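Local coordinates for protein alanine racemase, biosynthetic (Pseudomonas aeruginosa PAO1, PDB 6A2F) that carries covalently bound pyridoxal phosphate and, as an alanine racemase family member, joins a TIM-barrel domain to a largely beta C-terminal domain within a two-chain assembly, at residues P3-D9 against A233-Q239; Y273-Y277 against K347-V352. All coordinates share one frame; numbering follows the deposited sequence.

Contact 1 (P3-D9 against A233-Q239); sequences PLVATVD and AMSLGAQ
The carbonyl oxygen of A233 is gripped twice: D9 N donates to A233 O at 2.7 Å in a nearly straight bond (173°), and V8 CA adds a C-H...O contact to the same oxygen. From there the antiparallel ladder runs back toward the N terminus. T7 and S235 form one hydrogen-bonded pair, with S235 N to T7 O at 2.7 Å and T7 N to S235 O at 2.8 Å. V5 and G237 form the next, V5 N lying 3.0 Å from G237 O. The N-to-C directions of the two short strand segments differ by 163°, close to antiparallel. One face of the sheet carries the buried side chains. L4 has CG anti to its N (chi1 -178°), which brings CD1 alongside the other strand, 3.9 Å from L236 CD1 and 3.7 Å from A238 CB; A6 CB sits against the same L236 methyl. V5, T7 and S235 lie on the other, partly exposed face. At the far end, the P3 ring crosses the Q239 side chain at about a right angle, P3 CB resting 3.7 Å from the amide carbon Q239 CD. S270 OG hydrogen-bonds both P3 O and Q239 N, and P3 also packs on F83 of the second subunit. D9, the N-cap of helix 10-22, turns its OD1 to S11 OG. Strand 354-356 runs parallel to 4-8 on the edge away from 234-246, with backbone bonds to A6 and V8, while 234-246 goes on to pair with strands 264-269 and 320-322 in the mixed sheet.

Contact 2 (Y273-Y277 against K347-V352); sequences YADGY and KVTARV. With DLY (D-lysine), chain D.
T349 holds two consecutive carbonyls of the facing loop, A274 O through its hydroxyl and D275 O through its backbone N. This joins two loops of the C-terminal domain, the second of which folds into a type I beta turn from T349 to V352. With OG1 placed between the backbone N and the carbonyl carbon (chi1 55°), T349 OG1 donates to A274 O at 2.6 Å, on a lone pair. T349 N reaches D275 O at 3.2 Å from well above the carbonyl plane, and V348 CA adds a C-H...O contact to that oxygen. G276, at backbone angles that call for glycine (phi 121°), has no side chain to strike K347 O or V348 CA, and its CA lies 3.2 Å from K347 O. R351 stretches back from the turn, extended from CG to NE, and makes a salt bridge with D275: NE to OD1 is 2.9 Å, a bent and weak hydrogen bond. The carboxylate and guanidinium planes are nearly parallel, 18° apart, but OD1 comes obliquely, and A274 CB covers one guanidinium face, 3.7 Å from R351 NH1. R351 also pairs with D303 of the ligand pocket and with E63 of the second subunit; D275 binds R2 through OD1 and G272 N through OD2. At the N-terminal end of 273-277, D-lysine NZ meets Y273 at the ring edge and donates to Y273 OH at 2.6 Å.

Overall arrangement
Strand 4-8 opens the chain, and contact 1 closes only after 223 intervening residues, which include the parallel strands and helices of the TIM-barrel domain, when strand 234-246 returns beside it. Contact 2 follows in series, neither nested nor crossed: it closes a shorter excursion of 69 residues through strands 286-289, 292-296, 305-308 and 320-322 and helices 330-336 and 341-346. After 347-352 the chain enters strand 354-356, which lies along 4-8, so both termini share one sheet. The centres lie about 11 Å apart, and side chains of the two contacts touch: L4 CD2 packs on D275 and V352, and M234 SD on V348, joining the sheet's buried face to the two loops packed against it.

Contact 1 (P3-D9 against A233-Q239)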
loop_
_atom_site.group_PDB
_atom_site.type_symbol
_atom_site.label_atom_id
_atom_site.label_comp_id
_atom_site.label_asym_id
_atom_site.label_seq_id
_atom_site.Cartn_x
_atom_site.Cartn_y
_atom_site.Cartn_z
ATOM N N PRO A 3 -2.122 11.590 14.604
ATOM C CA PRO A 3 -3.303 10.865 15.062
ATOM C C PRO A 3 -3.793 9.853 14.029
ATOM O O PRO A 3 -4.794 10.085 13.345
ATOM C CB PRO A 3 -4.344 11.972 15.295
ATOM C CG PRO A 3 -3.766 13.233 14.729
ATOM C CD PRO A 3 -2.468 12.909 14.052
ATOM N N LEU A 4 -3.061 8.747 13.912
ATOM C CA LEU A 4 -3.456 7.622 13.073
ATOM C C LEU A 4 -2.934 6.321 13.657
ATOM O O LEU A 4 -1.717 6.122 13.792
ATOM C CB LEU A 4 -2.969 7.791 11.632
ATOM C CG LEU A 4 -3.382 6.669 10.677
ATOM C CD1 LEU A 4 -4.877 6.696 10.395
ATOM C CD2 LEU A 4 -2.601 6.782 9.385
ATOM N N VAL A 5 -3.866 5.440 14.006
ATOM C CA VAL A 5 -3.542 4.179 14.665
ATOM C C VAL A 5 -4.408 3.044 14.115
ATOM O O VAL A 5 -5.624 3.190 13.962
ATOM C CB VAL A 5 -3.696 4.277 16.208
ATOM C CG1 VAL A 5 -3.491 2.924 16.864
ATOM C CG2 VAL A 5 -2.715 5.280 16.798
ATOM N N ALA A 6 -3.763 1.922 13.806
ATOM C CA ALA A 6 -4.465 0.694 13.460
ATOM C C ALA A 6 -4.561 -0.194 14.706
ATOM O O ALA A 6 -3.572 -0.794 15.136
ATOM C CB ALA A 6 -3.763 -0.029 12.321
ATOM N N THR A 7 -5.750 -0.247 15.295
ATOM C CA THR A 7 -5.995 -1.073 16.469
ATOM C C THR A 7 -6.433 -2.458 16.010
ATOM O O THR A 7 -7.414 -2.600 15.267
ATOM C CB THR A 7 -7.049 -0.427 17.397
ATOM O OG1 THR A 7 -6.570 0.852 17.827
ATOM C CG2 THR A 7 -7.321 -1.293 18.626
ATOM N N VAL A 8 -5.686 -3.466 16.449
ATOM C CA VAL A 8 -5.942 -4.849 16.072
ATOM C C VAL A 8 -6.503 -5.633 17.261
ATOM O O VAL A 8 -5.892 -5.687 18.340
ATOM C CB VAL A 8 -4.671 -5.534 15.519
ATOM C CG1 VAL A 8 -4.968 -6.959 15.071
ATOM C CG2 VAL A 8 -4.082 -4.734 14.367
ATOM N N ASP A 9 -7.679 -6.223 17.055
ATOM C CA ASP A 9 -8.311 -7.074 18.058
ATOM C C ASP A 9 -7.898 -8.530 17.840
ATOM O O ASP A 9 -8.476 -9.237 17.004
ATOM C CB ASP A 9 -9.837 -6.918 18.015
ATOM C CG ASP A 9 -10.538 -7.641 19.159
ATOM O OD1 ASP A 9 -9.892 -8.439 19.872
ATOM O OD2 ASP A 9 -11.747 -7.409 19.349
ATOM N N ALA A 233 -11.176 -7.508 12.779
ATOM C CA ALA A 233 -9.929 -7.504 13.534
ATOM C C ALA A 233 -9.283 -6.123 13.584
ATOM O O ALA A 233 -8.784 -5.718 14.635
ATOM C CB ALA A 233 -8.958 -8.533 12.972
ATOM N N MET A 234 -9.300 -5.407 12.459
ATOM C CA MET A 234 -8.600 -4.128 12.356
ATOM C C MET A 234 -9.530 -2.925 12.440
ATOM O O MET A 234 -10.560 -2.870 11.767
ATOM C CB MET A 234 -7.766 -4.044 11.071
ATOM C CG MET A 234 -6.760 -2.896 11.082
ATOM S SD MET A 234 -6.114 -2.404 9.467
ATOM C CE MET A 234 -5.026 -3.778 9.099
ATOM N N SER A 235 -9.142 -1.962 13.267
ATOM C CA SER A 235 -9.820 -0.683 13.342
ATOM C C SER A 235 -8.815 0.414 13.006
ATOM O O SER A 235 -7.868 0.647 13.756
ATOM C CB SER A 235 -10.415 -0.476 14.736
ATOM O OG SER A 235 -11.534 0.383 14.679
ATOM N N LEU A 236 -9.003 1.059 11.857
ATOM C CA LEU A 236 -8.137 2.162 11.453
ATOM C C LEU A 236 -8.784 3.481 11.862
ATOM O O LEU A 236 -9.801 3.890 11.296
ATOM C CB LEU A 236 -7.843 2.116 9.947
ATOM C CG LEU A 236 -6.816 3.112 9.385
ATOM C CD1 LEU A 236 -5.431 2.875 9.971
ATOM C CD2 LEU A 236 -6.767 3.064 7.863
ATOM N N GLY A 237 -8.202 4.124 12.870
ATOM C CA GLY A 237 -8.744 5.363 13.416
ATOM C C GLY A 237 -7.835 6.557 13.191
ATOM O O GLY A 237 -6.617 6.462 13.358
ATOM N N ALA A 238 -8.436 7.678 12.801
ATOM C CA ALA A 238 -7.719 8.937 12.657
ATOM C C ALA A 238 -8.474 10.071 13.352
ATOM O O ALA A 238 -9.336 9.824 14.199
ATOM C CB ALA A 238 -7.487 9.255 11.186
ATOM N N GLN A 239 -8.141 11.310 12.991
ATOM C CA GLN A 239 -8.768 12.483 13.587
ATOM C C GLN A 239 -8.989 13.600 12.586
ATOM O O GLN A 239 -8.282 13.698 11.580
ATOM C CB GLN A 239 -7.914 13.025 14.735
ATOM C CG GLN A 239 -8.332 12.553 16.117
ATOM C CD GLN A 239 -7.326 12.934 17.184
ATOM O OE1 GLN A 239 -6.840 14.070 17.220
ATOM N NE2 GLN A 239 -6.999 11.981 18.057
#

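Contact 2 (Y273-Y277 against K347-V352)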
loop_
_atom_site.group_PDB
_atom_site.type_symbol
_atom_site.label_atom_id
_atom_site.label_comp_id
_atom_site.label_asym_id
_atom_site.label_seq_id
_atom_site.Cartn_x
_atom_site.Cartn_y
_atom_site.Cartn_z
ATOM N N TYR A 273 -3.183 8.149 1.156
ATOM C CA TYR A 273 -2.847 6.936 0.399
ATOM C C TYR A 273 -1.512 6.282 0.772
ATOM O O TYR A 273 -1.331 5.086 0.551
ATOM C CB TYR A 273 -2.999 7.114 -1.124
ATOM C CG TYR A 273 -2.159 8.191 -1.773
ATOM C CD1 TYR A 273 -0.786 8.025 -1.961
ATOM C CD2 TYR A 273 -2.747 9.369 -2.240
ATOM C CE1 TYR A 273 -0.023 9.013 -2.567
ATOM C CE2 TYR A 273 -1.992 10.357 -2.855
ATOM C CZ TYR A 273 -0.633 10.175 -3.014
ATOM O OH TYR A 273 0.114 11.159 -3.619
ATOM N N ALA A 274 -0.596 7.055 1.355
ATOM C CA ALA A 274 0.660 6.499 1.862
ATOM C C ALA A 274 0.477 5.725 3.170
ATOM O O ALA A 274 1.370 4.998 3.595
ATOM C CB ALA A 274 1.702 7.591 2.030
ATOM N N ASP A 275 -0.676 5.894 3.810
ATOM C CA ASP A 275 -1.024 5.097 4.983
ATOM C C ASP A 275 -1.667 3.771 4.569
ATOM O O ASP A 275 -1.820 2.866 5.385
ATOM C CB ASP A 275 -1.954 5.881 5.905
ATOM C CG ASP A 275 -1.362 7.215 6.336
ATOM O OD1 ASP A 275 -0.264 7.221 6.947
ATOM O OD2 ASP A 275 -2.004 8.259 6.072
ATOM N N GLY A 276 -2.028 3.663 3.293
ATOM C CA GLY A 276 -2.670 2.465 2.768
ATOM C C GLY A 276 -4.043 2.723 2.172
ATOM O O GLY A 276 -4.594 1.861 1.480
ATOM N N TYR A 277 -4.594 3.907 2.444
ATOM C CA TYR A 277 -5.906 4.273 1.934
ATOM C C TYR A 277 -5.882 4.343 0.402
ATOM O O TYR A 277 -4.880 4.764 -0.182
ATOM C CB TYR A 277 -6.377 5.602 2.541
ATOM C CG TYR A 277 -7.886 5.705 2.611
ATOM C CD1 TYR A 277 -8.585 5.207 3.710
ATOM C CD2 TYR A 277 -8.616 6.271 1.569
ATOM C CE1 TYR A 277 -9.966 5.277 3.771
ATOM C CE2 TYR A 277 -9.997 6.346 1.621
ATOM C CZ TYR A 277 -10.665 5.846 2.727
ATOM O OH TYR A 277 -12.035 5.915 2.784
ATOM N N LYS A 347 -2.488 -3.564 2.900
ATOM C CA LYS A 347 -1.662 -2.441 2.446
ATOM C C LYS A 347 -1.518 -1.284 3.436
ATOM O O LYS A 347 -0.940 -0.241 3.102
ATOM C CB LYS A 347 -2.118 -1.928 1.083
ATOM C CG LYS A 347 -1.525 -2.720 -0.057
ATOM C CD LYS A 347 -1.339 -1.852 -1.287
ATOM C CE LYS A 347 -2.388 -2.153 -2.336
ATOM N NZ LYS A 347 -1.937 -1.682 -3.674
ATOM N N VAL A 348 -2.038 -1.467 4.645
ATOM C CA VAL A 348 -1.778 -0.523 5.726
ATOM C C VAL A 348 -0.262 -0.518 5.986
ATOM O O VAL A 348 0.320 -1.533 6.381
ATOM C CB VAL A 348 -2.597 -0.870 6.990
ATOM C CG1 VAL A 348 -2.261 0.077 8.127
ATOM C CG2 VAL A 348 -4.087 -0.831 6.683
ATOM N N THR A 349 0.369 0.626 5.737
ATOM C CA THR A 349 1.838 0.710 5.657
ATOM C C THR A 349 2.538 0.750 7.013
ATOM O O THR A 349 1.905 0.988 8.042
ATOM C CB THR A 349 2.287 1.935 4.834
ATOM O OG1 THR A 349 1.698 3.119 5.389
ATOM C CG2 THR A 349 1.869 1.789 3.372
ATOM N N ALA A 350 3.854 0.533 6.989
ATOM C CA ALA A 350 4.684 0.463 8.197
ATOM C C ALA A 350 4.549 1.679 9.112
ATOM O O ALA A 350 4.620 1.546 10.338
ATOM C CB ALA A 350 6.144 0.236 7.832
ATOM N N ARG A 351 4.334 2.854 8.524
ATOM C CA ARG A 351 4.270 4.089 9.306
ATOM C C ARG A 351 2.978 4.261 10.102
ATOM O O ARG A 351 2.876 5.163 10.929
ATOM C CB ARG A 351 4.520 5.303 8.421
ATOM C CG ARG A 351 3.360 5.692 7.531
ATOM C CD ARG A 351 3.650 7.057 6.944
ATOM N NE ARG A 351 2.487 7.610 6.275
ATOM C CZ ARG A 351 2.378 8.876 5.900
ATOM N NH1 ARG A 351 1.273 9.278 5.293
ATOM N NH2 ARG A 351 3.364 9.735 6.134
ATOM N N VAL A 352 1.991 3.409 9.842
ATOM C CA VAL A 352 0.792 3.356 10.672
ATOM C C VAL A 352 1.074 2.417 11.841
ATOM O O VAL A 352 1.211 1.208 11.641
ATOM C CB VAL A 352 -0.435 2.855 9.884
ATOM C CG1 VAL A 352 -1.675 2.844 10.771
ATOM C CG2 VAL A 352 -0.655 3.708 8.645
HETATM N N DLY D . -1.494 17.690 0.327
HETATM C CA DLY D . -0.377 16.701 0.224
HETATM C C DLY D . -0.345 15.783 1.423
HETATM O O DLY D . 0.608 15.790 2.200
HETATM C CB DLY D . -0.556 15.884 -1.052
HETATM C CG DLY D . 0.759 15.516 -1.733
HETATM C CD DLY D . 0.636 14.188 -2.469
HETATM C CE DLY D . 0.021 14.353 -3.854
HETATM N NZ DLY D . -1.118 13.464 -3.957
HETATM O OXT DLY D . -1.257 14.994 1.674
#